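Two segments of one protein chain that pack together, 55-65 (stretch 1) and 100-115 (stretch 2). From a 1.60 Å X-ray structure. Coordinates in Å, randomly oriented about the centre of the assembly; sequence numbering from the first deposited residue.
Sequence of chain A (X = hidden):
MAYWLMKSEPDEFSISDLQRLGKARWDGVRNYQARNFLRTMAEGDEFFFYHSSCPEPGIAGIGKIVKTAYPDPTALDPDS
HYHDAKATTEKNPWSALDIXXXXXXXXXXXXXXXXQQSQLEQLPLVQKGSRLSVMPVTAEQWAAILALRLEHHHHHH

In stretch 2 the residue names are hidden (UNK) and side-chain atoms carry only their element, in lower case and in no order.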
ATOM      1  N   PRO A  55     -14.248  -4.840  -7.950  1.00 22.18           N
ATOM      2  CA  PRO A  55     -14.943  -6.124  -8.069  1.00 23.15           C
ATOM      3  C   PRO A  55     -14.146  -7.332  -7.582  1.00 23.52           C
ATOM      4  O   PRO A  55     -14.723  -8.334  -7.165  1.00 23.50           O
ATOM      5  CB  PRO A  55     -15.270  -6.202  -9.558  1.00 23.38           C
ATOM      6  CG  PRO A  55     -14.144  -5.452 -10.188  1.00 26.30           C
ATOM      7  CD  PRO A  55     -14.011  -4.250  -9.280  1.00 22.80           C
ATOM      8  N   GLU A  56     -12.821  -7.241  -7.632  1.00 22.73           N
ATOM      9  CA  GLU A  56     -11.983  -8.347  -7.186  1.00 23.01           C
ATOM     10  C   GLU A  56     -10.893  -7.856  -6.238  1.00 21.94           C
ATOM     11  O   GLU A  56      -9.717  -7.805  -6.601  1.00 23.16           O
ATOM     12  CB  GLU A  56     -11.350  -9.046  -8.393  1.00 24.59           C
ATOM     13  CG  GLU A  56     -10.693 -10.374  -8.063  1.00 28.48           C
ATOM     14  CD  GLU A  56     -10.091 -11.048  -9.280  1.00 30.86           C
ATOM     15  OE1 GLU A  56      -9.621 -12.197  -9.149  1.00 34.10           O
ATOM     16  OE2 GLU A  56     -10.084 -10.430 -10.366  1.00 33.16           O
ATOM     17  N   PRO A  57     -11.272  -7.492  -5.004  1.00 20.02           N
ATOM     18  CA  PRO A  57     -10.318  -7.001  -4.005  1.00 19.08           C
ATOM     19  C   PRO A  57      -9.341  -8.070  -3.534  1.00 18.06           C
ATOM     20  O   PRO A  57      -9.698  -9.239  -3.408  1.00 18.51           O
ATOM     21  CB  PRO A  57     -11.225  -6.512  -2.880  1.00 20.02           C
ATOM     22  CG  PRO A  57     -12.372  -7.478  -2.953  1.00 21.52           C
ATOM     23  CD  PRO A  57     -12.634  -7.543  -4.441  1.00 21.61           C
ATOM     24  N   GLY A  58      -8.105  -7.664  -3.272  1.00 14.53           N
ATOM     25  CA  GLY A  58      -7.115  -8.619  -2.817  1.00 12.10           C
ATOM     26  C   GLY A  58      -5.720  -8.229  -3.242  1.00 12.14           C
ATOM     27  O   GLY A  58      -5.526  -7.204  -3.893  1.00 11.07           O
ATOM     28  N   ILE A  59      -4.743  -9.047  -2.872  1.00 11.49           N
ATOM     29  CA  ILE A  59      -3.358  -8.771  -3.231  1.00 11.59           C
ATOM     30  C   ILE A  59      -3.161  -9.059  -4.716  1.00 11.77           C
ATOM     31  O   ILE A  59      -3.354 -10.185  -5.175  1.00 11.32           O
ATOM     32  CB  ILE A  59      -2.409  -9.620  -2.379  1.00 10.62           C
ATOM     33  CG1 ILE A  59      -2.579  -9.224  -0.907  1.00 10.72           C
ATOM     34  CG2 ILE A  59      -0.971  -9.418  -2.830  1.00 11.24           C
ATOM     35  CD1 ILE A  59      -1.790 -10.058   0.066  1.00 10.10           C
ATOM     36  N   ALA A  60      -2.766  -8.028  -5.459  1.00 10.46           N
ATOM     37  CA  ALA A  60      -2.592  -8.138  -6.904  1.00 11.03           C
ATOM     38  C   ALA A  60      -1.152  -8.205  -7.393  1.00 11.26           C
ATOM     39  O   ALA A  60      -0.906  -8.505  -8.565  1.00 11.84           O
ATOM     40  CB  ALA A  60      -3.303  -6.983  -7.584  1.00 11.66           C
ATOM     41  N   GLY A  61      -0.206  -7.921  -6.508  1.00 11.18           N
ATOM     42  CA  GLY A  61       1.187  -7.959  -6.902  1.00 10.41           C
ATOM     43  C   GLY A  61       2.128  -7.492  -5.814  1.00 11.27           C
ATOM     44  O   GLY A  61       1.748  -7.385  -4.644  1.00 11.60           O
ATOM     45  N   ILE A  62       3.359  -7.200  -6.216  1.00  9.74           N
ATOM     46  CA  ILE A  62       4.403  -6.766  -5.300  1.00  9.80           C
ATOM     47  C   ILE A  62       5.118  -5.521  -5.818  1.00 10.63           C
ATOM     48  O   ILE A  62       5.351  -5.377  -7.018  1.00 10.12           O
ATOM     49  CB  ILE A  62       5.449  -7.883  -5.116  1.00 10.53           C
ATOM     50  CG1 ILE A  62       4.762  -9.146  -4.596  1.00 10.85           C
ATOM     51  CG2 ILE A  62       6.545  -7.430  -4.165  1.00  8.86           C
ATOM     52  CD1 ILE A  62       5.686 -10.355  -4.533  1.00 11.86           C
ATOM     53  N   GLY A  63       5.458  -4.623  -4.898  1.00 10.85           N
ATOM     54  CA  GLY A  63       6.176  -3.412  -5.251  1.00  9.79           C
ATOM     55  C   GLY A  63       7.339  -3.248  -4.291  1.00  9.35           C
ATOM     56  O   GLY A  63       7.469  -4.024  -3.347  1.00 10.01           O
ATOM     57  N   LYS A  64       8.191  -2.256  -4.524  1.00 10.18           N
ATOM     58  CA  LYS A  64       9.326  -2.017  -3.641  1.00 10.11           C
ATOM     59  C   LYS A  64       9.468  -0.524  -3.396  1.00 10.00           C
ATOM     60  O   LYS A  64       8.983   0.295  -4.178  1.00 10.77           O
ATOM     61  CB  LYS A  64      10.620  -2.567  -4.256  1.00 10.82           C
ATOM     62  CG  LYS A  64      11.063  -1.857  -5.525  1.00 13.56           C
ATOM     63  CD  LYS A  64      12.281  -2.543  -6.129  1.00 16.01           C
ATOM     64  CE  LYS A  64      12.734  -1.848  -7.400  1.00 20.45           C
ATOM     65  NZ  LYS A  64      13.882  -2.556  -8.027  1.00 22.61           N
ATOM     66  N   ILE A  65      10.129  -0.166  -2.303  1.00  9.64           N
ATOM     67  CA  ILE A  65      10.318   1.241  -1.983  1.00 10.09           C
ATOM     68  C   ILE A  65      11.601   1.745  -2.633  1.00 10.01           C
ATOM     69  O   ILE A  65      12.677   1.201  -2.402  1.00 11.04           O
ATOM     70  CB  ILE A  65      10.403   1.443  -0.460  1.00 10.78           C
ATOM     71  CG1 ILE A  65       9.144   0.871   0.209  1.00 12.47           C
ATOM     72  CG2 ILE A  65      10.594   2.918  -0.137  1.00 12.76           C
ATOM     73  CD1 ILE A  65       7.831   1.380  -0.375  1.00 13.03           C
ATOM     74  N   UNK A 100       8.483   1.169  -6.713  1.00  9.65           N
ATOM     75  CA  UNK A 100       8.849   0.573  -7.983  1.00  9.70           C
ATOM     76  C   UNK A 100       8.183  -0.775  -8.185  1.00 10.31           C
ATOM     77  O   UNK A 100       7.786  -1.434  -7.222  1.00 10.53           O
ATOM     78  N   UNK A 101       8.063  -1.193  -9.441  1.00  9.23           N
ATOM     79  CA  UNK A 101       7.430  -2.468  -9.753  1.00  9.89           C
ATOM     80  C   UNK A 101       8.321  -3.663  -9.447  1.00  9.79           C
ATOM     81  O   UNK A 101       9.532  -3.627  -9.669  1.00 10.87           O
ATOM     82  c   UNK A 101       5.191  -6.222 -12.430  1.00 11.15           C
ATOM     83  c   UNK A 101       7.111  -4.760 -12.366  1.00 10.53           C
ATOM     84  c   UNK A 101       6.520  -5.966 -12.757  1.00 12.20           C
ATOM     85  c   UNK A 101       7.025  -2.511 -11.232  1.00 10.62           C
ATOM     86  c   UNK A 101       5.062  -4.077 -11.331  1.00 11.35           C
ATOM     87  c   UNK A 101       4.459  -5.276 -11.715  1.00 12.87           C
ATOM     88  c   UNK A 101       6.388  -3.808 -11.652  1.00 12.13           C
ATOM     89  N   UNK A 102       7.714  -4.715  -8.907  1.00 11.28           N
ATOM     90  CA  UNK A 102       8.443  -5.939  -8.614  1.00 11.69           C
ATOM     91  C   UNK A 102       7.772  -7.115  -9.320  1.00 12.41           C
ATOM     92  O   UNK A 102       8.419  -7.830 -10.081  1.00 12.39           O
ATOM     93  c   UNK A 102       8.529  -6.220  -7.089  1.00 10.59           C
ATOM     94  c   UNK A 102       9.164  -7.587  -6.850  1.00 13.37           C
ATOM     95  c   UNK A 102       9.364  -5.144  -6.406  1.00 12.65           C
ATOM     96  N   UNK A 103       6.476  -7.312  -9.094  1.00 12.06           N
ATOM     97  CA  UNK A 103       5.788  -8.425  -9.739  1.00 13.28           C
ATOM     98  C   UNK A 103       4.278  -8.242  -9.788  1.00 12.31           C
ATOM     99  O   UNK A 103       3.698  -7.504  -8.991  1.00 12.76           O
ATOM    100  o   UNK A 103       5.541 -12.032  -9.181  1.00 22.49           O
ATOM    101  o   UNK A 103       5.724 -10.909 -11.055  1.00 22.77           O
ATOM    102  c   UNK A 103       5.771 -10.976  -9.808  1.00 19.77           C
ATOM    103  c   UNK A 103       6.148  -9.733  -9.014  1.00 14.54           C
ATOM    104  N   UNK A 104       3.646  -8.901 -10.752  1.00 12.60           N
ATOM    105  CA  UNK A 104       2.201  -8.831 -10.891  1.00 13.01           C
ATOM    106  C   UNK A 104       1.679 -10.263 -10.909  1.00 15.32           C
ATOM    107  O   UNK A 104       2.225 -11.127 -11.598  1.00 16.00           O
ATOM    108  c   UNK A 104      -0.243  -7.208 -13.448  1.00 17.32           C
ATOM    109  c   UNK A 104       2.446  -8.722 -13.398  1.00 15.49           C
ATOM    110  c   UNK A 104       0.268  -8.046 -12.298  1.00 15.28           C
ATOM    111  c   UNK A 104       1.790  -8.080 -12.182  1.00 14.33           C
ATOM    112  N   UNK A 105       0.642 -10.517 -10.121  1.00 15.05           N
ATOM    113  CA  UNK A 105       0.061 -11.848 -10.028  1.00 16.46           C
ATOM    114  C   UNK A 105      -0.895 -12.135 -11.181  1.00 18.59           C
ATOM    115  O   UNK A 105      -1.627 -11.254 -11.632  1.00 18.08           O
ATOM    116  c   UNK A 105       0.386 -11.847  -5.052  1.00 17.85           C
ATOM    117  c   UNK A 105       0.177 -11.908  -7.469  1.00 14.91           C
ATOM    118  c   UNK A 105       1.564 -11.832  -7.566  1.00 15.70           C
ATOM    119  c   UNK A 105      -0.695 -12.007  -8.701  1.00 15.77           C
ATOM    120  c   UNK A 105       1.768 -11.774  -5.160  1.00 16.61           C
ATOM    121  c   UNK A 105       2.360 -11.767  -6.419  1.00 17.74           C
ATOM    122  c   UNK A 105      -0.401 -11.911  -6.202  1.00 16.73           C
ATOM    123  N   UNK A 106      -0.880 -13.375 -11.657  1.00 21.57           N
ATOM    124  CA  UNK A 106      -1.768 -13.776 -12.737  1.00 24.10           C
ATOM    125  C   UNK A 106      -3.181 -13.789 -12.169  1.00 23.11           C
ATOM    126  O   UNK A 106      -4.149 -13.460 -12.854  1.00 25.12           O
ATOM    127  c   UNK A 106      -2.293 -15.681 -14.370  1.00 31.69           C
ATOM    128  c   UNK A 106      -0.545 -17.227 -15.344  1.00 37.22           C
ATOM    129  n   UNK A 106      -0.227 -18.623 -15.769  1.00 38.16           N
ATOM    130  c   UNK A 106      -1.399 -15.173 -13.243  1.00 26.91           C
ATOM    131  c   UNK A 106      -1.952 -17.113 -14.769  1.00 34.53           C
ATOM    132  N   UNK A 107      -3.284 -14.167 -10.900  1.00 21.99           N
ATOM    133  CA  UNK A 107      -4.566 -14.230 -10.217  1.00 22.06           C
ATOM    134  C   UNK A 107      -4.494 -13.497  -8.880  1.00 20.95           C
ATOM    135  O   UNK A 107      -3.599 -13.740  -8.071  1.00 20.99           O
ATOM    136  c   UNK A 107      -5.228 -16.431 -11.289  1.00 23.84           C
ATOM    137  n   UNK A 107      -4.391 -17.417 -11.592  1.00 26.09           N
ATOM    138  o   UNK A 107      -6.171 -16.116 -12.012  1.00 25.65           O
ATOM    139  c   UNK A 107      -4.962 -15.691  -9.990  1.00 23.08           C
ATOM    140  N   UNK A 108      -5.437 -12.590  -8.657  1.00 19.50           N
ATOM    141  CA  UNK A 108      -5.472 -11.831  -7.417  1.00 18.53           C
ATOM    142  C   UNK A 108      -5.794 -12.749  -6.237  1.00 17.82           C
ATOM    143  O   UNK A 108      -6.587 -13.683  -6.365  1.00 16.81           O
ATOM    144  c   UNK A 108      -6.697 -10.034  -6.140  1.00 17.48           C
ATOM    145  c   UNK A 108      -6.535 -10.703  -7.496  1.00 18.76           C
ATOM    146  c   UNK A 108      -6.122  -9.673  -8.543  1.00 18.67           C
ATOM    147  N   UNK A 109      -5.152 -12.497  -5.098  1.00 16.30           N
ATOM    148  CA  UNK A 109      -5.400 -13.280  -3.890  1.00 16.20           C
ATOM    149  C   UNK A 109      -6.509 -12.552  -3.144  1.00 15.90           C
ATOM    150  O   UNK A 109      -6.259 -11.575  -2.437  1.00 15.67           O
ATOM    151  c   UNK A 109      -1.776 -14.092  -2.662  1.00 19.32           C
ATOM    152  c   UNK A 109      -3.404 -15.619  -3.792  1.00 20.00           C
ATOM    153  c   UNK A 109      -2.975 -14.168  -3.599  1.00 17.49           C
ATOM    154  c   UNK A 109      -4.141 -13.361  -3.021  1.00 17.79           C
ATOM    155  N   UNK A 110      -7.735 -13.035  -3.322  1.00 14.44           N
ATOM    156  CA  UNK A 110      -8.891 -12.417  -2.699  1.00 15.40           C
ATOM    157  C   UNK A 110      -8.860 -12.254  -1.192  1.00 16.05           C
ATOM    158  O   UNK A 110      -8.254 -13.049  -0.475  1.00 15.07           O
ATOM    159  N   UNK A 111      -9.530 -11.212  -0.718  1.00 15.86           N
ATOM    160  CA  UNK A 111      -9.605 -10.926   0.704  1.00 16.01           C
ATOM    161  C   UNK A 111     -10.197 -12.112   1.463  1.00 16.85           C
ATOM    162  O   UNK A 111      -9.678 -12.516   2.504  1.00 17.30           O
ATOM    163  c   UNK A 111     -10.459  -9.680   0.941  1.00 16.18           C
ATOM    164  c   UNK A 111     -11.662  -8.093   2.426  1.00 19.07           C
ATOM    165  c   UNK A 111      -9.401  -8.932   3.083  1.00 16.63           C
ATOM    166  c   UNK A 111     -10.712  -9.280   2.395  1.00 17.09           C
ATOM    167  N   UNK A 112     -11.285 -12.665   0.936  1.00 17.16           N
ATOM    168  CA  UNK A 112     -11.921 -13.800   1.585  1.00 18.06           C
ATOM    169  C   UNK A 112     -10.978 -14.981   1.705  1.00 17.26           C
ATOM    170  O   UNK A 112     -10.966 -15.683   2.719  1.00 16.93           O
ATOM    171  N   UNK A 113     -10.182 -15.193   0.663  1.00 18.77           N
ATOM    172  CA  UNK A 113      -9.219 -16.287   0.623  1.00 18.73           C
ATOM    173  C   UNK A 113      -8.126 -16.081   1.673  1.00 18.18           C
ATOM    174  O   UNK A 113      -7.705 -17.025   2.344  1.00 16.43           O
ATOM    175  c   UNK A 113      -5.801 -19.577  -1.425  1.00 27.43           C
ATOM    176  c   UNK A 113      -7.621 -17.497  -0.988  1.00 23.25           C
ATOM    177  c   UNK A 113      -7.867 -18.777  -0.493  1.00 23.94           C
ATOM    178  c   UNK A 113      -6.445 -17.283  -1.704  1.00 25.24           C
ATOM    179  c   UNK A 113      -8.616 -16.376  -0.783  1.00 20.69           C
ATOM    180  c   UNK A 113      -5.536 -18.314  -1.925  1.00 27.39           C
ATOM    181  o   UNK A 113      -4.898 -20.593  -1.637  1.00 31.47           O
ATOM    182  c   UNK A 113      -6.964 -19.818  -0.708  1.00 26.69           C
ATOM    183  N   UNK A 114      -7.676 -14.840   1.819  1.00 16.14           N
ATOM    184  CA  UNK A 114      -6.641 -14.521   2.797  1.00 15.28           C
ATOM    185  C   UNK A 114      -7.164 -14.698   4.221  1.00 14.59           C
ATOM    186  O   UNK A 114      -6.421 -15.104   5.112  1.00 15.36           O
ATOM    187  c   UNK A 114      -5.255 -11.307   1.068  1.00 14.69           C
ATOM    188  c   UNK A 114      -4.134 -13.542   1.198  1.00 15.80           C
ATOM    189  c   UNK A 114      -6.152 -13.083   2.591  1.00 15.05           C
ATOM    190  c   UNK A 114      -5.466 -12.804   1.249  1.00 13.64           C
ATOM    191  N   UNK A 115      -8.441 -14.398   4.435  1.00 16.64           N
ATOM    192  CA  UNK A 115      -9.033 -14.537   5.764  1.00 16.83           C
ATOM    193  C   UNK A 115      -9.127 -15.999   6.199  1.00 18.09           C
ATOM    194  O   UNK A 115      -9.299 -16.292   7.381  1.00 20.06           O
ATOM    195  c   UNK A 115     -11.803 -10.282   5.821  1.00 20.99           C
ATOM    196  c   UNK A 115     -10.411 -12.375   5.746  1.00 18.83           C
ATOM    197  c   UNK A 115     -11.821 -11.803   5.819  1.00 18.94           C
ATOM    198  n   UNK A 115     -13.182  -9.710   5.849  1.00 21.87           N
ATOM    199  c   UNK A 115     -10.426 -13.896   5.800  1.00 17.20           C
TER
HETATM  200  O   HOH W   1      -7.480 -12.281 -10.674  1.00 22.35           O
HETATM  201  O   HOH W   2      -8.150 -14.632  -8.382  1.00 37.41           O
HETATM  202  O   HOH W   3      -2.829  -9.013 -10.456  1.00 19.12           O
HETATM  203  O   HOH W   4      12.221  -4.677  -9.321  1.00 34.91           O

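Position 100 has no side-chain atoms, so it is glycine. Gly 100 forms a two-way backbone pair with Lys 64: Lys 64 N to Gly 100 O, 2.8 Å, and Gly 100 N to Lys 64 O, 2.7 Å. An ideal CB here would lie a tight 3.3 Å from Lys 64 CE.

Position 101 carries one carbon, then a six-carbon ring without oxygen: phenylalanine. The CA-to-CB bond of Phe 101 points away from stretch 1.

At 102 one carbon bears two others, which is valine. Val 102 points toward stretch 1, placing CG2 3.6 Å from Lys 64 CB and CB 3.7 Å from Ile 62 CG2.

Position 103 has two carbons, the second holding two oxygens. Planar and four-atom, this is aspartate. Ile 62 N donates to Asp 103 O (2.8 Å), while Ile 62 O accepts from both Val 102 N and Asp 103 N, each at 3.1 Å; this shared acceptor marks the bulge.

Position 104 shows four carbons forked at the first, one arm two carbons long: isoleucine. Ile 104 CA sits 4.2 Å from Gly 61 CA.

Position 105 again has one carbon and an oxygen-free six-carbon ring, 3.9 Å from Gly 61 CA to its centroid and 10° off the normal. It is phenylalanine. Phe 105 CE2 also meets Ile 59 CG2 at 3.6 Å.

Position 106, four carbons in a row ending in nitrogen, is lysine; 107, two carbons with one oxygen and one nitrogen on the second, is asparagine. Neither touches stretch 1, and the chain turns a corner here.

Position 108 is a three-carbon fork, hence valine. Val 108 CG1 reaches Ile 59 O at 3.5 Å, and one water links Val 108 N (2.9 Å) to Glu 56 OE1 (2.6 Å).

Position 109, four carbons forked at the second, has its CB 4.2 Å from Ile 59 CB: leucine. Leu 109 N to Ile 59 O is 2.9 Å and Ile 59 N to Leu 109 O 3.0 Å, both hydrogen bonds.

Position 110 lacks side-chain atoms: glycine, the helix N-cap.

Position 111, forked at the second of four carbons, is leucine; Leu 111 N bonds weakly to Pro 57 O (3.3 Å). Bare 112 is glycine. A ring bearing oxygen makes 113 tyrosine. Position 114, again four carbons forked at the second, is leucine; Leu 114 CD1 lies 3.8 Å from Ile 59 CD1. Position 115, four carbons ending in nitrogen, is lysine.

The contact is thus an antiparallel backbone ladder on both sides of the corner, with Ile 59 and Ile 62 packing against Phe 105 and the CA of Gly 61 lying over the Phe 105 ring face, while a CB on Gly 61 would clash with Asp 103 O (2.5 Å).

Stretch 2, residues 100-115: GFVDIFKNVLGLGYLK
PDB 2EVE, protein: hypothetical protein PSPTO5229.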